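Local coordinates for CYTH domain-containing protein (Pyrococcus horikoshii, PDB 2EEN) that is of unknown function but, as a member of the CYTH family, probably binds and processes triphosphate-containing substrates inside a tunnel lined with charged side chains, at residues 120-125 with 134-139; 48-53 with 65-70. One frame throughout, in Å; residues are numbered along the deposited sequence.

Interaction 1: residues 120-125 with 134-139; sequences VTITLD and IEIETL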
ATOM      1  N   VAL A 120      14.528 -15.574 -17.587  1.00 15.48           N
ATOM      2  CA  VAL A 120      13.514 -15.407 -18.631  1.00 15.83           C
ATOM      3  C   VAL A 120      12.409 -16.430 -18.432  1.00 15.39           C
ATOM      4  O   VAL A 120      12.667 -17.639 -18.382  1.00 15.26           O
ATOM      5  CB  VAL A 120      14.097 -15.581 -20.035  1.00 15.11           C
ATOM      6  CG1 VAL A 120      13.012 -15.314 -21.073  1.00 15.71           C
ATOM      7  CG2 VAL A 120      15.272 -14.621 -20.235  1.00 18.30           C
ATOM      8  N   THR A 121      11.180 -15.935 -18.321  1.00 14.28           N
ATOM      9  CA  THR A 121      10.031 -16.793 -18.097  1.00 15.19           C
ATOM     10  C   THR A 121       8.914 -16.540 -19.102  1.00 15.79           C
ATOM     11  O   THR A 121       8.692 -15.410 -19.524  1.00 15.48           O
ATOM     12  CB  THR A 121       9.463 -16.567 -16.675  1.00 19.98           C
ATOM     13  OG1 THR A 121      10.506 -16.762 -15.713  1.00 25.26           O
ATOM     14  CG2 THR A 121       8.326 -17.540 -16.384  1.00 23.07           C
ATOM     15  N   ILE A 122       8.220 -17.606 -19.470  1.00 14.89           N
ATOM     16  CA  ILE A 122       7.095 -17.516 -20.391  1.00 13.96           C
ATOM     17  C   ILE A 122       5.838 -17.931 -19.647  1.00 15.34           C
ATOM     18  O   ILE A 122       5.866 -18.852 -18.837  1.00 15.12           O
ATOM     19  CB  ILE A 122       7.282 -18.461 -21.595  1.00 16.27           C
ATOM     20  CG1 ILE A 122       8.042 -17.735 -22.699  1.00 17.78           C
ATOM     21  CG2 ILE A 122       5.922 -18.963 -22.107  1.00 17.44           C
ATOM     22  CD1 ILE A 122       8.434 -18.643 -23.834  1.00 16.43           C
ATOM     23  N   THR A 123       4.729 -17.254 -19.914  1.00 14.02           N
ATOM     24  CA  THR A 123       3.493 -17.645 -19.267  1.00 15.83           C
ATOM     25  C   THR A 123       2.413 -17.886 -20.299  1.00 16.08           C
ATOM     26  O   THR A 123       2.304 -17.153 -21.283  1.00 18.06           O
ATOM     27  CB  THR A 123       3.009 -16.582 -18.262  1.00 18.85           C
ATOM     28  OG1 THR A 123       2.756 -15.343 -18.942  1.00 20.31           O
ATOM     29  CG2 THR A 123       4.063 -16.364 -17.198  1.00 19.65           C
ATOM     30  N   LEU A 124       1.643 -18.945 -20.090  1.00 13.28           N
ATOM     31  CA  LEU A 124       0.540 -19.259 -20.984  1.00 14.58           C
ATOM     32  C   LEU A 124      -0.670 -18.770 -20.210  1.00 15.76           C
ATOM     33  O   LEU A 124      -0.988 -19.300 -19.147  1.00 16.54           O
ATOM     34  CB  LEU A 124       0.439 -20.761 -21.227  1.00 17.09           C
ATOM     35  CG  LEU A 124       1.702 -21.425 -21.775  1.00 16.87           C
ATOM     36  CD1 LEU A 124       1.377 -22.869 -22.112  1.00 17.40           C
ATOM     37  CD2 LEU A 124       2.208 -20.670 -23.003  1.00 18.29           C
ATOM     38  N   ASP A 125      -1.325 -17.743 -20.740  1.00 14.86           N
ATOM     39  CA  ASP A 125      -2.476 -17.150 -20.071  1.00 15.55           C
ATOM     40  C   ASP A 125      -3.813 -17.467 -20.716  1.00 13.50           C
ATOM     41  O   ASP A 125      -3.967 -17.354 -21.924  1.00 16.63           O
ATOM     42  CB  ASP A 125      -2.343 -15.624 -20.031  1.00 15.89           C
ATOM     43  CG  ASP A 125      -1.121 -15.149 -19.280  1.00 19.44           C
ATOM     44  OD1 ASP A 125      -0.484 -15.955 -18.563  1.00 22.14           O
ATOM     45  OD2 ASP A 125      -0.806 -13.948 -19.402  1.00 18.30           O
ATOM     46  N   ILE A 134       0.149 -15.338 -24.605  1.00 17.32           N
ATOM     47  CA  ILE A 134       1.430 -15.824 -24.143  1.00 16.76           C
ATOM     48  C   ILE A 134       2.266 -14.598 -23.821  1.00 18.43           C
ATOM     49  O   ILE A 134       2.324 -13.637 -24.594  1.00 18.21           O
ATOM     50  CB  ILE A 134       2.148 -16.695 -25.197  1.00 17.41           C
ATOM     51  CG1 ILE A 134       3.489 -17.170 -24.622  1.00 16.47           C
ATOM     52  CG2 ILE A 134       2.341 -15.918 -26.496  1.00 17.99           C
ATOM     53  CD1 ILE A 134       4.160 -18.246 -25.431  1.00 18.14           C
ATOM     54  N   GLU A 135       2.880 -14.612 -22.648  1.00 15.77           N
ATOM     55  CA  GLU A 135       3.713 -13.502 -22.241  1.00 17.89           C
ATOM     56  C   GLU A 135       5.106 -14.022 -21.975  1.00 15.70           C
ATOM     57  O   GLU A 135       5.294 -15.211 -21.710  1.00 18.65           O
ATOM     58  CB  GLU A 135       3.157 -12.836 -20.978  1.00 21.43           C
ATOM     59  CG  GLU A 135       1.933 -11.961 -21.234  1.00 24.99           C
ATOM     60  CD  GLU A 135       1.503 -11.161 -20.013  1.00 28.95           C
ATOM     61  OE1 GLU A 135       2.368 -10.831 -19.175  1.00 32.28           O
ATOM     62  OE2 GLU A 135       0.301 -10.839 -19.898  1.00 31.35           O
ATOM     63  N   ILE A 136       6.076 -13.130 -22.094  1.00 16.35           N
ATOM     64  CA  ILE A 136       7.462 -13.462 -21.819  1.00 16.17           C
ATOM     65  C   ILE A 136       8.068 -12.251 -21.129  1.00 17.68           C
ATOM     66  O   ILE A 136       7.747 -11.102 -21.458  1.00 16.99           O
ATOM     67  CB  ILE A 136       8.244 -13.820 -23.108  1.00 15.19           C
ATOM     68  CG1 ILE A 136       9.623 -14.370 -22.728  1.00 16.06           C
ATOM     69  CG2 ILE A 136       8.360 -12.597 -24.023  1.00 15.03           C
ATOM     70  CD1 ILE A 136      10.330 -15.086 -23.871  1.00 13.25           C
ATOM     71  N   GLU A 137       8.926 -12.500 -20.150  1.00 15.69           N
ATOM     72  CA  GLU A 137       9.541 -11.413 -19.409  1.00 19.46           C
ATOM     73  C   GLU A 137      10.940 -11.727 -18.928  1.00 20.03           C
ATOM     74  O   GLU A 137      11.313 -12.890 -18.750  1.00 19.13           O
ATOM     75  CB  GLU A 137       8.691 -11.067 -18.190  1.00 22.26           C
ATOM     76  CG  GLU A 137       8.415 -12.274 -17.307  1.00 30.54           C
ATOM     77  CD  GLU A 137       8.145 -11.900 -15.866  1.00 35.39           C
ATOM     78  OE1 GLU A 137       9.117 -11.617 -15.134  1.00 40.86           O
ATOM     79  OE2 GLU A 137       6.963 -11.890 -15.464  1.00 40.09           O
ATOM     80  N   THR A 138      11.703 -10.663 -18.711  1.00 20.04           N
ATOM     81  CA  THR A 138      13.060 -10.764 -18.203  1.00 20.50           C
ATOM     82  C   THR A 138      13.412  -9.407 -17.620  1.00 22.96           C
ATOM     83  O   THR A 138      12.881  -8.383 -18.055  1.00 22.18           O
ATOM     84  CB  THR A 138      14.068 -11.118 -19.309  1.00 21.86           C
ATOM     85  OG1 THR A 138      15.347 -11.386 -18.711  1.00 23.30           O
ATOM     86  CG2 THR A 138      14.208  -9.964 -20.300  1.00 23.64           C
ATOM     87  N   LEU A 139      14.296  -9.399 -16.631  1.00 22.22           N
ATOM     88  CA  LEU A 139      14.705  -8.156 -15.991  1.00 24.07           C
ATOM     89  C   LEU A 139      15.983  -7.597 -16.593  1.00 25.27           C
ATOM     90  O   LEU A 139      16.862  -8.344 -17.021  1.00 25.87           O
ATOM     91  CB  LEU A 139      14.903  -8.374 -14.489  1.00 26.00           C
ATOM     92  CG  LEU A 139      13.674  -8.836 -13.703  1.00 28.62           C
ATOM     93  CD1 LEU A 139      14.040  -9.015 -12.239  1.00 27.72           C
ATOM     94  CD2 LEU A 139      12.555  -7.816 -13.854  1.00 30.77           C
TER
HETATM   95  O   HOH W   1      11.351 -14.069 -15.434  1.00 35.93           O
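Two carboxylates are the flat groups here: the side chains of Asp125 and Glu135 cross at about a right angle, their carboxylate planes 73° apart, and Asp125 OD2 stands 3.3 Å from Glu135 OE2, two acceptors with like charge. Such crowding would be expected to raise a proton affinity, but Arg111, in a salt bridge to Asp125 OD2, and the hydroxyl of Tyr170 probably offset it. Thr123 lies on the same side of the sheet as Glu135. Its OG1, in the crowded position between backbone N and carbonyl carbon (chi1 61°), lies 3.3 Å from Glu135 CB and makes a weak bond to Asp125 OD1. Farther along, a water sits 2.8 Å from Thr121 OG1 and binds Glu137 OE1 weakly.

The backbones are joined by paired bonds at Thr121–Glu137 and Thr123–Glu135, the shortest being Thr123 N to Glu135 O at 2.8 Å, its donor above the carbonyl plane. On the reverse face of the sheet the side chains are mostly apolar. Ile136, with CG1 anti to its backbone N, brings CD1 to 3.7 Å from Ile122 CG1, crossing it obliquely, while Ile134 CD1 touches both Ile122 CG2 and Leu124 CD2.

This antiparallel hairpin lies between strands 3-9 and 102-117; helices 146-160 and 12-19 pack on its isoleucine and leucine face.

Interaction 2: residues 48-53 with 65-70; sequences ALRIRI and TYKGPK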
ATOM      1  N   ALA A  48      -1.463   2.416 -13.801  1.00 15.28           N
ATOM      2  CA  ALA A  48      -2.367   1.382 -13.326  1.00 16.41           C
ATOM      3  C   ALA A  48      -2.087   1.071 -11.865  1.00 16.24           C
ATOM      4  O   ALA A  48      -0.962   1.223 -11.384  1.00 15.68           O
ATOM      5  CB  ALA A  48      -2.219   0.109 -14.166  1.00 17.46           C
ATOM      6  N   LEU A  49      -3.130   0.675 -11.151  1.00 14.54           N
ATOM      7  CA  LEU A  49      -2.992   0.290  -9.759  1.00 12.93           C
ATOM      8  C   LEU A  49      -3.863  -0.942  -9.650  1.00 14.22           C
ATOM      9  O   LEU A  49      -5.039  -0.922 -10.020  1.00 15.33           O
ATOM     10  CB  LEU A  49      -3.496   1.382  -8.816  1.00 14.37           C
ATOM     11  CG  LEU A  49      -3.305   0.986  -7.348  1.00 16.45           C
ATOM     12  CD1 LEU A  49      -1.801   0.886  -7.013  1.00 14.69           C
ATOM     13  CD2 LEU A  49      -3.974   2.018  -6.462  1.00 17.40           C
ATOM     14  N   ARG A  50      -3.286  -2.019  -9.145  1.00 12.48           N
ATOM     15  CA  ARG A  50      -4.022  -3.265  -9.077  1.00 14.58           C
ATOM     16  C   ARG A  50      -3.751  -4.093  -7.843  1.00 15.98           C
ATOM     17  O   ARG A  50      -2.679  -4.016  -7.248  1.00 14.09           O
ATOM     18  CB  ARG A  50      -3.661  -4.075 -10.329  1.00 18.15           C
ATOM     19  CG  ARG A  50      -3.731  -5.590 -10.229  1.00 20.84           C
ATOM     20  CD  ARG A  50      -2.940  -6.234 -11.380  1.00 19.64           C
ATOM     21  NE  ARG A  50      -1.554  -6.537 -11.018  1.00 20.94           N
ATOM     22  CZ  ARG A  50      -0.565  -6.690 -11.895  1.00 20.12           C
ATOM     23  NH1 ARG A  50      -0.802  -6.558 -13.191  1.00 21.96           N
ATOM     24  NH2 ARG A  50       0.660  -6.992 -11.481  1.00 23.09           N
ATOM     25  N   ILE A  51      -4.759  -4.848  -7.426  1.00 14.81           N
ATOM     26  CA  ILE A  51      -4.561  -5.783  -6.335  1.00 13.76           C
ATOM     27  C   ILE A  51      -4.746  -7.122  -7.015  1.00 16.38           C
ATOM     28  O   ILE A  51      -5.776  -7.372  -7.650  1.00 15.11           O
ATOM     29  CB  ILE A  51      -5.582  -5.641  -5.206  1.00 14.89           C
ATOM     30  CG1 ILE A  51      -5.199  -4.444  -4.337  1.00 16.83           C
ATOM     31  CG2 ILE A  51      -5.586  -6.912  -4.359  1.00 15.11           C
ATOM     32  CD1 ILE A  51      -6.184  -4.123  -3.249  1.00 18.84           C
ATOM     33  N   ARG A  52      -3.728  -7.967  -6.906  1.00 14.67           N
ATOM     34  CA  ARG A  52      -3.763  -9.287  -7.507  1.00 15.45           C
ATOM     35  C   ARG A  52      -3.791 -10.385  -6.472  1.00 16.97           C
ATOM     36  O   ARG A  52      -3.024 -10.364  -5.512  1.00 16.75           O
ATOM     37  CB  ARG A  52      -2.537  -9.512  -8.388  1.00 16.72           C
ATOM     38  CG  ARG A  52      -2.262 -10.987  -8.661  1.00 16.69           C
ATOM     39  CD  ARG A  52      -1.175 -11.138  -9.700  1.00 16.51           C
ATOM     40  NE  ARG A  52      -1.601 -10.552 -10.966  1.00 18.10           N
ATOM     41  CZ  ARG A  52      -0.813 -10.386 -12.021  1.00 17.56           C
ATOM     42  NH1 ARG A  52       0.462 -10.756 -11.974  1.00 19.97           N
ATOM     43  NH2 ARG A  52      -1.308  -9.854 -13.129  1.00 19.43           N
ATOM     44  N   ILE A  53      -4.691 -11.339  -6.674  1.00 17.35           N
ATOM     45  CA  ILE A  53      -4.772 -12.498  -5.802  1.00 18.16           C
ATOM     46  C   ILE A  53      -4.257 -13.627  -6.679  1.00 19.25           C
ATOM     47  O   ILE A  53      -4.806 -13.895  -7.748  1.00 19.10           O
ATOM     48  CB  ILE A  53      -6.215 -12.793  -5.355  1.00 20.90           C
ATOM     49  CG1 ILE A  53      -6.754 -11.615  -4.534  1.00 24.42           C
ATOM     50  CG2 ILE A  53      -6.241 -14.071  -4.519  1.00 22.15           C
ATOM     51  CD1 ILE A  53      -8.203 -11.772  -4.100  1.00 28.04           C
ATOM     52  N   THR A  65       0.089  -3.570  -6.811  1.00 13.17           N
ATOM     53  CA  THR A  65       1.067  -3.129  -7.787  1.00 15.81           C
ATOM     54  C   THR A  65       0.685  -1.855  -8.506  1.00 14.15           C
ATOM     55  O   THR A  65      -0.457  -1.688  -8.938  1.00 14.98           O
ATOM     56  CB  THR A  65       1.276  -4.223  -8.850  1.00 17.23           C
ATOM     57  OG1 THR A  65       1.629  -5.452  -8.201  1.00 19.25           O
ATOM     58  CG2 THR A  65       2.372  -3.828  -9.829  1.00 19.31           C
ATOM     59  N   TYR A  66       1.654  -0.952  -8.602  1.00 12.80           N
ATOM     60  CA  TYR A  66       1.482   0.293  -9.336  1.00 14.08           C
ATOM     61  C   TYR A  66       2.328   0.120 -10.578  1.00 14.25           C
ATOM     62  O   TYR A  66       3.453  -0.382 -10.509  1.00 15.02           O
ATOM     63  CB  TYR A  66       2.037   1.499  -8.576  1.00 13.39           C
ATOM     64  CG  TYR A  66       2.201   2.733  -9.452  1.00 15.06           C
ATOM     65  CD1 TYR A  66       1.113   3.549  -9.759  1.00 17.53           C
ATOM     66  CD2 TYR A  66       3.443   3.056 -10.002  1.00 17.29           C
ATOM     67  CE1 TYR A  66       1.258   4.655 -10.595  1.00 19.14           C
ATOM     68  CE2 TYR A  66       3.601   4.154 -10.834  1.00 17.14           C
ATOM     69  CZ  TYR A  66       2.503   4.950 -11.128  1.00 19.85           C
ATOM     70  OH  TYR A  66       2.659   6.042 -11.945  1.00 20.79           O
ATOM     71  N   LYS A  67       1.783   0.518 -11.716  1.00 14.37           N
ATOM     72  CA  LYS A  67       2.542   0.460 -12.951  1.00 17.11           C
ATOM     73  C   LYS A  67       2.596   1.848 -13.564  1.00 16.31           C
ATOM     74  O   LYS A  67       1.580   2.541 -13.662  1.00 15.93           O
ATOM     75  CB  LYS A  67       1.922  -0.529 -13.928  1.00 19.98           C
ATOM     76  CG  LYS A  67       2.092  -1.970 -13.481  1.00 23.50           C
ATOM     77  CD  LYS A  67       2.153  -2.908 -14.666  1.00 27.53           C
ATOM     78  CE  LYS A  67       2.336  -4.341 -14.205  1.00 29.26           C
ATOM     79  NZ  LYS A  67       2.576  -5.249 -15.358  1.00 31.44           N
ATOM     80  N   GLY A  68       3.796   2.249 -13.966  1.00 15.32           N
ATOM     81  CA  GLY A  68       3.983   3.551 -14.571  1.00 16.65           C
ATOM     82  C   GLY A  68       3.708   3.468 -16.056  1.00 16.24           C
ATOM     83  O   GLY A  68       3.354   2.406 -16.568  1.00 15.27           O
ATOM     84  N   PRO A  69       3.854   4.588 -16.776  1.00 18.62           N
ATOM     85  CA  PRO A  69       3.618   4.646 -18.221  1.00 20.73           C
ATOM     86  C   PRO A  69       4.591   3.752 -18.979  1.00 22.13           C
ATOM     87  O   PRO A  69       5.714   3.514 -18.521  1.00 21.97           O
ATOM     88  CB  PRO A  69       3.853   6.120 -18.555  1.00 20.66           C
ATOM     89  CG  PRO A  69       3.608   6.835 -17.253  1.00 24.51           C
ATOM     90  CD  PRO A  69       4.243   5.906 -16.251  1.00 20.02           C
ATOM     91  N   LYS A  70       4.157   3.247 -20.128  1.00 22.83           N
ATOM     92  CA  LYS A  70       5.035   2.425 -20.950  1.00 24.68           C
ATOM     93  C   LYS A  70       6.157   3.347 -21.406  1.00 25.46           C
ATOM     94  O   LYS A  70       5.914   4.502 -21.766  1.00 27.94           O
ATOM     95  CB  LYS A  70       4.283   1.869 -22.165  1.00 24.74           C
ATOM     96  CG  LYS A  70       3.261   0.784 -21.829  1.00 26.23           C
ATOM     97  CD  LYS A  70       2.592   0.219 -23.081  1.00 29.85           C
ATOM     98  CE  LYS A  70       1.760   1.271 -23.804  1.00 30.95           C
ATOM     99  NZ  LYS A  70       0.692   1.834 -22.929  1.00 33.62           N
TER
HETATM  100  O   HOH W   2      -0.599  -6.791  -8.153  1.00 24.10           O
HETATM  101  O   HOH W   3       1.718  -7.676 -14.461  1.00 32.20           O
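Segments 48-53 and 65-70 run antiparallel, their short axes 160° apart, with paired backbone hydrogen bonds at Ala48–Lys67 and Arg50–Thr65 flanking the non-hydrogen-bonded pair Leu49–Tyr66. The bond from Thr65 N to Arg50 O is 2.8 Å and lies in the carbonyl plane.

Arg50 dominates the polar face. It leaves the backbone with CG anti to N and bends at chi3 (93°), which lays its guanidinium alongside Thr65. Two waters sit at the guanidinium edge, in its plane. One accepts from Arg50 NE and donates to Thr65 OG1, at 2.6 Å; the other accepts from Arg50 NH1 and, at 2.7 Å, from Lys67 NZ, so that it bridges two like charges. Arg52 lays NH2 over the rim of one guanidinium face, 3.3 Å from its plane, while Arg52 NE forms a salt bridge with Asp32. Tyr34 and Glu82 give Arg50 NH1 and Thr65 OG1 further partners. On the opposite face of the sheet, Leu49 CD1 reaches to 3.5 Å from Thr65 O, and Leu95 of the second subunit packs on Leu49 and Tyr66.

One face charged and hydrated, the other largely apolar: this is consistent with the CYTH tunnel fold, in which charged side chains from an antiparallel sheet line a central channel.

From the N terminus, the chain first lays down strands 3-9 and 23-36, and then interaction 2 closes the hairpin of strands 48-56 and 59-70. Strand 78-85, helix 89-98 and strand 102-117 follow before interaction 1 closes the second hairpin, 120-127 with 131-139. The two contacts are thus in series, neither nested nor crossed, and each ties neighbours in sequence. In the sheet the hairpins are separated by strands 102-117 and 23-36. The contacts lie on opposite sides of the chain's centre, their centres about 17 Å apart and their nearest atoms about 7 Å. Together they illustrate how local hairpins can build a single antiparallel sheet.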